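Local coordinates for surface presentation of antigens protein SpaO (PDB 4TT9), which is required for presenting invasion plasmid antigens on the bacterial surface and for secreting the Ipa proteins, as a C-ring component of the type III secretion system, at residues K45-D48 / D49-K52. Numbering follows the deposited sequence.
Sequences KFPD and DIVK
With chi1 at -60°, F46 sets its ring beside its own backbone N, while a first torsion of -148° in I50, off the usual staggered positions, lays CG1 against CB and CG of F46 and leaves CG2 between the backbone N and the carbonyl carbon. The two residues lie in the loop between strands 43-45 and 54-58 of the C-terminal SpoA domain, a FliN-like fold that pairs with a second copy of itself, and illustrate how an irregular loop can still serve a hydrophobic interior. The side chains cross at about a right angle: CG1 of I50 lies 3.6 Å from CB of F46 and 3.7 Å from its CG, so the contact falls on the root of the phenylalanine and not on its far rim, and the I50 CG2 branch reaches CD2 of the ring at 3.8 Å. Between them in sequence, P47 brings its O to 3.4 Å from CB of I50 and its CD to 4.0 Å from CD1 of I50. Both F46 and I50 also touch L26 of strand 18-31, and the second subunit closes over them with its I77 against F46 and its Y75 against I50, so the buried side of the loop belongs to the dimer interface. K45 continues the sheet into that subunit through an antiparallel ladder. On the exposed side D48 and D49 run side by side, their carboxylate planes turned 51° apart and the two OD1 atoms 2.8 Å from each other. Farther back, the chain of K45 curls round so that NZ donates to O of F46, nearly in line with the carbonyl bond, at an unusually short 2.5 Å whose exact value is doubtful.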
loop_
_atom_site.group_PDB
_atom_site.type_symbol
_atom_site.label_atom_id
_atom_site.label_comp_id
_atom_site.label_asym_id
_atom_site.label_seq_id
_atom_site.Cartn_x
_atom_site.Cartn_y
_atom_site.Cartn_z
ATOM N N LYS B 45 4.423 -10.842 -9.671
ATOM C CA LYS B 45 5.675 -10.957 -8.957
ATOM C C LYS B 45 6.246 -9.573 -8.729
ATOM O O LYS B 45 6.655 -8.894 -9.674
ATOM C CB LYS B 45 6.642 -11.808 -9.780
ATOM C CG LYS B 45 7.982 -12.033 -9.134
ATOM C CD LYS B 45 7.861 -12.838 -7.875
ATOM C CE LYS B 45 9.196 -12.904 -7.221
ATOM N NZ LYS B 45 9.839 -11.589 -7.395
ATOM N N PHE B 46 6.235 -9.139 -7.474
ATOM C CA PHE B 46 6.885 -7.891 -7.110
ATOM C C PHE B 46 8.377 -8.129 -7.145
ATOM O O PHE B 46 8.819 -9.278 -7.127
ATOM C CB PHE B 46 6.517 -7.486 -5.685
ATOM C CG PHE B 46 5.048 -7.274 -5.463
ATOM C CD1 PHE B 46 4.271 -6.610 -6.398
ATOM C CD2 PHE B 46 4.445 -7.739 -4.301
ATOM C CE1 PHE B 46 2.915 -6.422 -6.175
ATOM C CE2 PHE B 46 3.096 -7.557 -4.076
ATOM C CZ PHE B 46 2.333 -6.899 -5.010
ATOM N N PRO B 47 9.166 -7.046 -7.196
ATOM C CA PRO B 47 10.593 -7.170 -6.885
ATOM C C PRO B 47 10.779 -7.536 -5.413
ATOM O O PRO B 47 9.793 -7.633 -4.680
ATOM C CB PRO B 47 11.126 -5.760 -7.134
ATOM C CG PRO B 47 10.182 -5.164 -8.118
ATOM C CD PRO B 47 8.834 -5.729 -7.765
ATOM N N ASP B 48 12.023 -7.727 -4.985
ATOM C CA ASP B 48 12.317 -8.093 -3.600
ATOM C C ASP B 48 12.472 -6.868 -2.685
ATOM O O ASP B 48 12.602 -6.994 -1.464
ATOM C CB ASP B 48 13.572 -8.962 -3.549
ATOM C CG ASP B 48 14.517 -8.677 -4.697
ATOM O OD1 ASP B 48 14.484 -7.545 -5.229
ATOM O OD2 ASP B 48 15.295 -9.583 -5.068
ATOM N N ASP B 49 12.451 -5.683 -3.287
ATOM C CA ASP B 49 12.516 -4.448 -2.529
ATOM C C ASP B 49 11.120 -3.941 -2.269
ATOM O O ASP B 49 10.922 -2.755 -2.029
ATOM C CB ASP B 49 13.286 -3.393 -3.310
ATOM C CG ASP B 49 14.657 -3.851 -3.688
ATOM O OD1 ASP B 49 14.785 -5.033 -4.054
ATOM O OD2 ASP B 49 15.604 -3.043 -3.607
ATOM N N ILE B 50 10.142 -4.830 -2.325
ATOM C CA ILE B 50 8.760 -4.382 -2.274
ATOM C C ILE B 50 8.278 -4.210 -0.846
ATOM O O ILE B 50 7.333 -3.470 -0.600
ATOM C CB ILE B 50 7.818 -5.319 -3.068
ATOM C CG1 ILE B 50 6.659 -4.519 -3.657
ATOM C CG2 ILE B 50 7.334 -6.487 -2.216
ATOM C CD1 ILE B 50 7.072 -3.661 -4.814
ATOM N N VAL B 51 8.931 -4.888 0.093
ATOM C CA VAL B 51 8.518 -4.813 1.484
ATOM C C VAL B 51 9.349 -3.754 2.211
ATOM O O VAL B 51 9.016 -3.321 3.315
ATOM C CB VAL B 51 8.627 -6.191 2.164
ATOM C CG1 VAL B 51 7.478 -7.075 1.745
ATOM C CG2 VAL B 51 9.951 -6.862 1.811
ATOM N N LYS B 52 10.423 -3.327 1.556
ATOM C CA LYS B 52 11.370 -2.394 2.139
ATOM C C LYS B 52 11.233 -0.987 1.568
ATOM O O LYS B 52 11.979 -0.082 1.950
ATOM C CB LYS B 52 12.790 -2.897 1.901
ATOM C CG LYS B 52 13.087 -4.238 2.547
ATOM C CD LYS B 52 12.974 -4.158 4.061
ATOM C CE LYS B 52 13.283 -5.496 4.699
ATOM N NZ LYS B 52 12.792 -5.542 6.101
#